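Local coordinates for protein pumilio homolog 23 (Arabidopsis thaliana, PDB 5WZK) that binds RNA sequence-specifically through pumilio repeats, recognising 18S rRNA, and probably regulates translation and mRNA stability, at residues A[47-55]-A[80-88]. Sequence-based numbering, arbitrary orientation.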
# COMPACT_ATOMS: atom_id res chain seq x y z
N GLU A 47 -9.33 20.32 34.02
CA GLU A 47 -8.86 20.57 35.38
C GLU A 47 -9.39 19.54 36.37
O GLU A 47 -8.67 19.12 37.29
CB GLU A 47 -9.27 21.97 35.84
CG GLU A 47 -8.47 23.11 35.24
CD GLU A 47 -8.79 24.44 35.92
OE1 GLU A 47 -8.94 24.46 37.17
OE2 GLU A 47 -8.90 25.46 35.20
N GLU A 48 -10.64 19.11 36.20
CA GLU A 48 -11.21 18.11 37.10
C GLU A 48 -10.47 16.77 37.06
O GLU A 48 -10.80 15.87 37.84
CB GLU A 48 -12.69 17.91 36.79
CG GLU A 48 -13.57 19.06 37.24
CD GLU A 48 -13.47 19.31 38.74
OE1 GLU A 48 -13.71 18.35 39.53
OE2 GLU A 48 -13.16 20.46 39.13
N THR A 49 -9.48 16.62 36.17
CA THR A 49 -8.69 15.40 36.09
C THR A 49 -7.35 15.51 36.78
O THR A 49 -6.63 14.51 36.85
CB THR A 49 -8.44 15.00 34.64
OG1 THR A 49 -7.40 15.82 34.10
CG2 THR A 49 -9.69 15.14 33.79
N ARG A 50 -6.97 16.70 37.26
CA ARG A 50 -5.68 16.87 37.92
C ARG A 50 -5.52 15.90 39.08
O ARG A 50 -6.35 15.88 40.00
CB ARG A 50 -5.53 18.31 38.41
CG ARG A 50 -4.51 19.13 37.64
CD ARG A 50 -5.07 19.62 36.29
NE ARG A 50 -4.08 20.36 35.51
CZ ARG A 50 -3.87 21.68 35.59
NH1 ARG A 50 -4.59 22.42 36.43
NH2 ARG A 50 -2.93 22.26 34.85
N GLY A 51 -4.48 15.08 39.02
CA GLY A 51 -4.19 14.14 40.08
C GLY A 51 -4.93 12.83 40.02
O GLY A 51 -4.72 11.98 40.89
N ARG A 52 -5.81 12.64 39.04
CA ARG A 52 -6.37 11.32 38.81
C ARG A 52 -6.48 11.07 37.32
O ARG A 52 -7.47 10.53 36.82
CB ARG A 52 -7.72 11.16 39.51
CG ARG A 52 -8.48 12.43 39.64
CD ARG A 52 -9.73 12.22 40.45
NE ARG A 52 -10.68 13.30 40.21
CZ ARG A 52 -11.98 13.21 40.46
NH1 ARG A 52 -12.47 12.08 40.96
NH2 ARG A 52 -12.78 14.25 40.20
N GLU A 53 -5.44 11.47 36.59
CA GLU A 53 -5.42 11.28 35.16
C GLU A 53 -5.48 9.80 34.80
O GLU A 53 -6.16 9.41 33.85
CB GLU A 53 -4.18 11.93 34.56
CG GLU A 53 -4.17 13.43 34.65
CD GLU A 53 -3.65 13.93 35.98
OE1 GLU A 53 -3.50 13.10 36.91
OE2 GLU A 53 -3.38 15.15 36.08
N TYR A 54 -4.77 8.96 35.56
CA TYR A 54 -4.79 7.54 35.23
C TYR A 54 -6.18 6.97 35.45
O TYR A 54 -6.71 6.26 34.59
CB TYR A 54 -3.75 6.76 36.05
CG TYR A 54 -3.83 5.28 35.75
CD1 TYR A 54 -3.27 4.76 34.60
CD2 TYR A 54 -4.52 4.41 36.58
CE1 TYR A 54 -3.38 3.41 34.29
CE2 TYR A 54 -4.64 3.05 36.29
CZ TYR A 54 -4.07 2.56 35.14
OH TYR A 54 -4.17 1.22 34.81
N GLU A 55 -6.81 7.29 36.59
CA GLU A 55 -8.12 6.74 36.90
C GLU A 55 -9.15 7.13 35.85
O GLU A 55 -9.96 6.31 35.41
CB GLU A 55 -8.58 7.20 38.28
CG GLU A 55 -7.76 6.66 39.44
CD GLU A 55 -6.29 7.08 39.40
OE1 GLU A 55 -6.02 8.23 39.00
OE2 GLU A 55 -5.42 6.24 39.74
N SER A 80 -1.42 21.54 29.37
CA SER A 80 -1.44 21.33 30.81
C SER A 80 -1.80 19.89 31.13
O SER A 80 -1.23 19.29 32.06
CB SER A 80 -2.42 22.31 31.47
OG SER A 80 -2.17 23.64 31.06
N PHE A 81 -2.72 19.30 30.37
CA PHE A 81 -3.12 17.92 30.62
C PHE A 81 -1.96 16.98 30.33
O PHE A 81 -1.66 16.08 31.14
CB PHE A 81 -4.34 17.56 29.77
CG PHE A 81 -4.71 16.12 29.89
CD1 PHE A 81 -5.33 15.66 31.04
CD2 PHE A 81 -4.41 15.22 28.89
CE1 PHE A 81 -5.65 14.32 31.18
CE2 PHE A 81 -4.73 13.88 29.01
CZ PHE A 81 -5.35 13.43 30.16
N ILE A 82 -1.29 17.18 29.19
CA ILE A 82 -0.10 16.40 28.87
C ILE A 82 0.97 16.57 29.94
O ILE A 82 1.59 15.60 30.38
CB ILE A 82 0.43 16.80 27.49
CG1 ILE A 82 -0.63 16.47 26.43
CG2 ILE A 82 1.75 16.11 27.23
CD1 ILE A 82 -0.22 16.85 25.02
N ARG A 83 1.19 17.81 30.38
CA ARG A 83 2.20 18.05 31.41
C ARG A 83 1.86 17.35 32.71
O ARG A 83 2.75 16.84 33.40
CB ARG A 83 2.37 19.55 31.65
CG ARG A 83 3.58 20.20 30.98
CD ARG A 83 3.97 21.48 31.74
NE ARG A 83 2.95 21.88 32.72
CZ ARG A 83 2.04 22.83 32.51
NH1 ARG A 83 2.02 23.51 31.36
NH2 ARG A 83 1.14 23.12 33.46
N ASN A 84 0.57 17.30 33.07
CA ASN A 84 0.23 16.75 34.37
C ASN A 84 0.12 15.24 34.35
O ASN A 84 0.33 14.60 35.38
CB ASN A 84 -1.09 17.33 34.88
CG ASN A 84 -0.91 18.70 35.49
OD1 ASN A 84 -0.95 18.85 36.71
ND2 ASN A 84 -0.71 19.71 34.65
N SER A 85 -0.19 14.66 33.19
CA SER A 85 -0.33 13.22 33.07
C SER A 85 0.96 12.52 32.65
O SER A 85 0.99 11.29 32.61
CB SER A 85 -1.43 12.91 32.06
OG SER A 85 -0.99 13.29 30.78
N ALA A 86 2.03 13.27 32.39
CA ALA A 86 3.22 12.68 31.78
C ALA A 86 3.81 11.54 32.63
O ALA A 86 4.23 10.52 32.08
CB ALA A 86 4.26 13.77 31.51
N SER A 87 3.83 11.68 33.96
CA SER A 87 4.44 10.63 34.77
C SER A 87 3.65 9.33 34.77
O SER A 87 4.12 8.33 35.33
CB SER A 87 4.61 11.08 36.21
OG SER A 87 3.40 10.91 36.93
N VAL A 88 2.43 9.34 34.21
CA VAL A 88 1.60 8.16 34.10
C VAL A 88 1.20 7.91 32.66
O VAL A 88 0.39 7.02 32.38
CB VAL A 88 0.35 8.25 35.01
CG1 VAL A 88 0.76 8.45 36.46
CG2 VAL A 88 -0.61 9.36 34.54
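Glu-53, at the start of helix 53-58, meets the last turns of helix 75-85 mainly with the aliphatic part of its side chain. Its CG lies 3.9 Å from Phe-81 CE1 and packs on Ser-85 CB; the Glu-53 and Phe-81 side chains run alongside each other, pointing opposite ways. Thr-49 adds its OG1 at the rim of the Phe-81 ring, in the ring plane and 3.7 Å from CD1; this hydroxyl is hydrogen-bonded to the carbonyl of Leu-46. Val-88 CG2 lies 4.3 Å from Tyr-54 CB, a separate apolar touch.

The polar groups mostly bond within their own segment. Because the Glu-53 chain bends at chi2 (85°), its carboxylate turns back to the loop, where OE2 takes the N-H of Gly-51 at 3.1 Å from above the carboxylate plane. That same OE2 sits 3.4 Å from Asn-84 CB. An N-H of Asn-84 ND2 goes to Ser-80 O at 2.7 Å, with the oxygen close to the Asn-84 amide plane, while the Asn-84 backbone N reaches this oxygen from the opposite face. Ser-85 OG likewise bonds to Phe-81 O.

Arg-50 lies against the Asn-84 amide with the two planes 44° apart. Its NH2 is 3.4 Å from Asn-84 ND2, a meeting of two donors without a hydrogen bond, and 4.4 Å from Arg-83 NH2, a like charge and probably mildly unfavourable. With an alanine at Asn-84, Ser-80 O is likely to keep only its backbone donor and Arg-50 to lose the amide it rests against.

The contact thus joins the loop at the start of the first pumilio repeat to helix 75-85, which spans the boundary with the second, by van der Waals packing: no hydrogen bond crosses, and the arginine pair probably adds no attraction.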